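Local coordinates for protein PROBABLE CHAIN-FATTY-ACID-CoA LIGASE FADD13 (Mycobacterium tuberculosis, PDB 3T5C) that belongs to the AMP-binding enzyme family of the ANL clan and is represented here by its N-terminal domain, at residues A[1-6]-A[151-156]; A[75-80]-A[147-152]. All coordinates share one frame; numbering follows the deposited sequence.

Contact 1 of 2, residues A[1-6]-A[151-156]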
loop_
_atom_site.group_PDB
_atom_site.type_symbol
_atom_site.label_atom_id
_atom_site.label_comp_id
_atom_site.label_asym_id
_atom_site.label_seq_id
_atom_site.Cartn_x
_atom_site.Cartn_y
_atom_site.Cartn_z
ATOM N N MET A 1 11.655 13.712 -13.904
ATOM C CA MET A 1 11.436 12.872 -12.694
ATOM C C MET A 1 9.959 12.547 -12.568
ATOM O O MET A 1 9.104 13.253 -13.123
ATOM C CB MET A 1 11.875 13.629 -11.449
ATOM C CG MET A 1 10.950 14.784 -11.121
ATOM S SD MET A 1 11.530 15.759 -9.757
ATOM C CE MET A 1 10.945 17.415 -10.235
ATOM N N LYS A 2 9.660 11.498 -11.812
ATOM C CA LYS A 2 8.283 11.073 -11.616
ATOM C C LYS A 2 7.688 11.672 -10.352
ATOM O O LYS A 2 8.395 11.943 -9.385
ATOM C CB LYS A 2 8.199 9.540 -11.526
ATOM C CG LYS A 2 8.792 8.797 -12.718
ATOM C CD LYS A 2 8.062 9.162 -14.007
ATOM C CE LYS A 2 8.491 8.270 -15.180
ATOM N NZ LYS A 2 9.967 8.275 -15.409
ATOM N N ASN A 3 6.378 11.872 -10.372
ATOM C CA ASN A 3 5.665 12.402 -9.223
ATOM C C ASN A 3 4.372 11.612 -9.129
ATOM O O ASN A 3 3.581 11.579 -10.076
ATOM C CB ASN A 3 5.385 13.895 -9.408
ATOM C CG ASN A 3 4.665 14.491 -8.236
ATOM O OD1 ASN A 3 3.556 14.080 -7.910
ATOM N ND2 ASN A 3 5.292 15.467 -7.581
ATOM N N ILE A 4 4.160 10.960 -7.994
ATOM C CA ILE A 4 2.973 10.143 -7.808
ATOM C C ILE A 4 1.695 10.951 -7.931
ATOM O O ILE A 4 0.673 10.432 -8.385
ATOM C CB ILE A 4 3.009 9.426 -6.444
ATOM C CG1 ILE A 4 4.263 8.548 -6.365
ATOM C CG2 ILE A 4 1.738 8.616 -6.238
ATOM C CD1 ILE A 4 4.352 7.472 -7.432
ATOM N N GLY A 5 1.749 12.215 -7.515
ATOM C CA GLY A 5 0.578 13.068 -7.619
ATOM C C GLY A 5 0.300 13.422 -9.077
ATOM O O GLY A 5 -0.849 13.397 -9.522
ATOM N N TRP A 6 1.347 13.755 -9.824
ATOM C CA TRP A 6 1.182 14.085 -11.234
ATOM C C TRP A 6 0.555 12.888 -11.964
ATOM O O TRP A 6 -0.303 13.057 -12.833
ATOM C CB TRP A 6 2.530 14.411 -11.880
ATOM C CG TRP A 6 3.231 15.615 -11.323
ATOM C CD1 TRP A 6 2.806 16.426 -10.303
ATOM C CD2 TRP A 6 4.494 16.129 -11.744
ATOM N NE1 TRP A 6 3.732 17.413 -10.064
ATOM C CE2 TRP A 6 4.779 17.256 -10.936
ATOM C CE3 TRP A 6 5.418 15.749 -12.727
ATOM C CZ2 TRP A 6 5.951 18.008 -11.080
ATOM C CZ3 TRP A 6 6.589 16.498 -12.873
ATOM C CH2 TRP A 6 6.842 17.617 -12.051
ATOM N N VAL A 151 4.061 22.919 -7.549
ATOM C CA VAL A 151 5.303 22.662 -6.834
ATOM C C VAL A 151 6.126 21.705 -7.674
ATOM O O VAL A 151 5.627 20.665 -8.113
ATOM C CB VAL A 151 5.049 22.015 -5.466
ATOM C CG1 VAL A 151 6.372 21.855 -4.716
ATOM C CG2 VAL A 151 4.067 22.854 -4.670
ATOM N N GLU A 152 7.383 22.057 -7.919
ATOM C CA GLU A 152 8.235 21.186 -8.710
ATOM C C GLU A 152 8.950 20.230 -7.762
ATOM O O GLU A 152 9.913 20.606 -7.091
ATOM C CB GLU A 152 9.247 21.997 -9.511
ATOM C CG GLU A 152 9.666 21.313 -10.803
ATOM C CD GLU A 152 11.164 21.130 -10.905
ATOM O OE1 GLU A 152 11.725 20.362 -10.091
ATOM O OE2 GLU A 152 11.785 21.757 -11.791
ATOM N N CYS A 153 8.459 18.994 -7.713
ATOM C CA CYS A 153 9.019 17.972 -6.844
ATOM C C CYS A 153 8.714 16.581 -7.374
ATOM O O CYS A 153 7.821 16.401 -8.199
ATOM C CB CYS A 153 8.436 18.102 -5.439
ATOM S SG CYS A 153 6.650 17.888 -5.387
ATOM N N GLY A 154 9.459 15.598 -6.880
ATOM C CA GLY A 154 9.262 14.227 -7.307
ATOM C C GLY A 154 10.563 13.463 -7.217
ATOM O O GLY A 154 11.442 13.837 -6.435
ATOM N N GLY A 155 10.689 12.401 -8.012
ATOM C CA GLY A 155 11.894 11.593 -7.995
ATOM C C GLY A 155 12.297 11.188 -6.582
ATOM O O GLY A 155 11.519 10.578 -5.845
ATOM N N ASP A 156 13.510 11.564 -6.197
ATOM C CA ASP A 156 14.056 11.247 -4.883
ATOM C C ASP A 156 13.449 11.941 -3.670
ATOM O O ASP A 156 13.880 11.699 -2.544
ATOM C CB ASP A 156 15.554 11.505 -4.888
ATOM C CG ASP A 156 16.344 10.242 -4.737
ATOM O OD1 ASP A 156 16.300 9.653 -3.632
ATOM O OD2 ASP A 156 16.994 9.835 -5.725
HETATM O O HOH W 1 3.314 19.443 -7.982
#
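Met-1 lies alongside the backbone of Cys-153 to Gly-155. Its SD is 3.5 Å from Gly-154 N, and its CE reaches the carboxylate of Glu-152, 3.1 Å from OE1. CG sits between the backbone N and the carbonyl carbon (chi1 70°), which brings the thioether over Gly-154. The next residue joins by its backbone: Gly-155 N donates to Lys-2 O at 2.7 Å.

Asn-3 is the N-cap of helix 4-14 and works in two directions. Its OD1 accepts from Trp-6 N at 2.9 Å, and weakly from Gly-5 N. Its ND2 donates to Cys-153 O at 2.8 Å. That bond is almost linear (172°), but the donor stands well above the carbonyl plane. One side chain thus caps the helix and ties it to the loop.

Trp-6 has Asn-3 CB over one face, offset toward the rim, and its CZ2 is 3.8 Å from Cys-153 O. Val-151 O lies at the ring edge, and a water accepts from Trp-6 NE1 at 2.9 Å and donates to Val-151 O.

The helix start is also held by helix 178-191, where His-178 ND1 bonds Ile-4 N. Residues 151-156 lead toward strand 158-164, and Gly-155 bonds Glu-179 of that helix through the backbone.

Contact 2 of 2, residues A[75-80]-A[147-152]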
loop_
_atom_site.group_PDB
_atom_site.type_symbol
_atom_site.label_atom_id
_atom_site.label_comp_id
_atom_site.label_asym_id
_atom_site.label_seq_id
_atom_site.Cartn_x
_atom_site.Cartn_y
_atom_site.Cartn_z
ATOM N N ALA A 75 1.375 14.327 -2.305
ATOM C CA ALA A 75 2.322 13.982 -3.360
ATOM C C ALA A 75 2.557 15.184 -4.268
ATOM O O ALA A 75 3.688 15.477 -4.643
ATOM C CB ALA A 75 1.794 12.804 -4.171
ATOM N N LYS A 76 1.484 15.882 -4.624
ATOM C CA LYS A 76 1.609 17.056 -5.487
ATOM C C LYS A 76 2.281 18.232 -4.757
ATOM O O LYS A 76 2.887 19.097 -5.380
ATOM C CB LYS A 76 0.222 17.476 -5.996
ATOM C CG LYS A 76 -0.449 16.419 -6.874
ATOM C CD LYS A 76 -1.802 16.880 -7.402
ATOM C CE LYS A 76 -2.410 15.836 -8.325
ATOM N NZ LYS A 76 -3.760 16.222 -8.795
ATOM N N LEU A 77 2.163 18.253 -3.437
ATOM C CA LEU A 77 2.745 19.313 -2.612
ATOM C C LEU A 77 4.216 19.036 -2.309
ATOM O O LEU A 77 5.005 19.951 -2.076
ATOM C CB LEU A 77 1.959 19.418 -1.306
ATOM C CG LEU A 77 1.089 20.657 -1.065
ATOM C CD1 LEU A 77 0.522 21.201 -2.362
ATOM C CD2 LEU A 77 -0.006 20.295 -0.092
ATOM N N GLY A 78 4.586 17.763 -2.343
ATOM C CA GLY A 78 5.951 17.397 -2.036
ATOM C C GLY A 78 6.014 17.095 -0.550
ATOM O O GLY A 78 7.090 16.971 0.028
ATOM N N ALA A 79 4.840 16.983 0.067
ATOM C CA ALA A 79 4.739 16.676 1.486
ATOM C C ALA A 79 4.913 15.174 1.674
ATOM O O ALA A 79 4.952 14.412 0.702
ATOM C CB ALA A 79 3.392 17.131 2.031
ATOM N N VAL A 80 5.012 14.756 2.931
ATOM C CA VAL A 80 5.233 13.358 3.274
ATOM C C VAL A 80 4.117 12.799 4.149
ATOM O O VAL A 80 3.910 13.241 5.283
ATOM C CB VAL A 80 6.573 13.203 4.010
ATOM C CG1 VAL A 80 6.826 11.741 4.353
ATOM C CG2 VAL A 80 7.695 13.763 3.159
ATOM N N ASP A 147 -7.557 23.677 -7.933
ATOM C CA ASP A 147 -6.565 23.874 -8.974
ATOM C C ASP A 147 -5.366 22.977 -8.701
ATOM O O ASP A 147 -5.162 22.503 -7.580
ATOM C CB ASP A 147 -6.139 25.347 -9.064
ATOM C CG ASP A 147 -5.937 25.983 -7.709
ATOM O OD1 ASP A 147 -5.089 25.486 -6.941
ATOM O OD2 ASP A 147 -6.625 26.985 -7.410
ATOM N N GLU A 148 -4.591 22.737 -9.747
ATOM C CA GLU A 148 -3.424 21.878 -9.687
ATOM C C GLU A 148 -2.254 22.611 -9.022
ATOM O O GLU A 148 -1.955 23.753 -9.363
ATOM C CB GLU A 148 -3.056 21.467 -11.117
ATOM C CG GLU A 148 -2.425 20.095 -11.275
ATOM C CD GLU A 148 -3.338 18.953 -10.854
ATOM O OE1 GLU A 148 -4.430 18.775 -11.442
ATOM O OE2 GLU A 148 -2.951 18.226 -9.924
ATOM N N PRO A 149 -1.603 21.975 -8.033
ATOM C CA PRO A 149 -0.471 22.634 -7.375
ATOM C C PRO A 149 0.664 22.843 -8.366
ATOM O O PRO A 149 0.804 22.091 -9.333
ATOM C CB PRO A 149 -0.106 21.652 -6.265
ATOM C CG PRO A 149 -1.434 21.129 -5.870
ATOM C CD PRO A 149 -2.077 20.843 -7.218
ATOM N N ALA A 150 1.473 23.869 -8.130
ATOM C CA ALA A 150 2.585 24.164 -9.019
ATOM C C ALA A 150 3.919 24.007 -8.301
ATOM O O ALA A 150 4.801 24.859 -8.418
ATOM C CB ALA A 150 2.450 25.578 -9.575
ATOM N N VAL A 151 4.061 22.919 -7.549
ATOM C CA VAL A 151 5.303 22.662 -6.834
ATOM C C VAL A 151 6.126 21.705 -7.674
ATOM O O VAL A 151 5.627 20.665 -8.113
ATOM C CB VAL A 151 5.049 22.015 -5.466
ATOM C CG1 VAL A 151 6.372 21.855 -4.716
ATOM C CG2 VAL A 151 4.067 22.854 -4.670
ATOM N N GLU A 152 7.383 22.057 -7.919
ATOM C CA GLU A 152 8.235 21.186 -8.710
ATOM C C GLU A 152 8.950 20.230 -7.762
ATOM O O GLU A 152 9.913 20.606 -7.091
ATOM C CB GLU A 152 9.247 21.997 -9.511
ATOM C CG GLU A 152 9.666 21.313 -10.803
ATOM C CD GLU A 152 11.164 21.130 -10.905
ATOM O OE1 GLU A 152 11.725 20.362 -10.091
ATOM O OE2 GLU A 152 11.785 21.757 -11.791
HETATM O O HOH W 1 3.314 19.443 -7.982
#
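Lys-76 reaches out from the last turn of helix 65-77 to Glu-148 and pairs with it in a salt bridge. NZ and OE2 are modelled 2.4 Å apart, a length too short to be taken literally. The lysine chain has CG opposite the carbonyl carbon (chi1 -63°) and runs fully extended beyond it. The Glu-148 chain instead folds at chi2 (63°), which brings OE2 to the ammonium; the two side chains cross at about a right angle. Asn-36 and Asn-40 of helix 32-48 serve both charges. Their OD1 atoms accept from Lys-76 NZ, and their ND2 atoms donate to Glu-148 OE1. This network probably fixes the rotation of the carboxylate.

Pro-149 fits beside the lysine stem, with its CG 4.0 Å from Lys-76 CB. The helix ends here in a Schellman motif. Gly-78 is the C-prime residue with positive phi, and its N makes a weak bond back to Ala-75 O. The chain then turns into strand 80-83, an edge strand of the four-stranded parallel sheet.

Leu-77 leaves the backbone pointing away from the loop. Its chi1 is unusual (-111°), and CD1 comes back to lie 4.0 Å from Pro-149 CB. The same leucine packs on Ala-43 and Leu-46 of helix 32-48.

Val-151 meets the carbonyl end of the helix. Its CB is 3.6 Å from Lys-76 O, and its CG1 is 3.5 Å from Leu-77 O. The water that joins Trp-6 to Val-151 O also donates to Lys-76 O at 2.7 Å.

In the fold
Both contacts are partly buried and lie on the same side of the chain's centre, about 8 Å apart between centres. They use one continuous loop, residues 147-156, and share Val-151 and Glu-152. Contact 1 joins it to the start of helix 4-14, contact 2 to the end of helix 65-77. Contact 1 relies on backbone and amide hydrogen bonds, with an exposed methionine at its margin. Contact 2 adds a charged pair beside apolar packing and has no direct backbone bond across it. One water belongs to both. They also touch directly: Cys-153 SG packs on Gly-78 CA, and Asn-3 ND2 makes a weak bond to Ala-75 O.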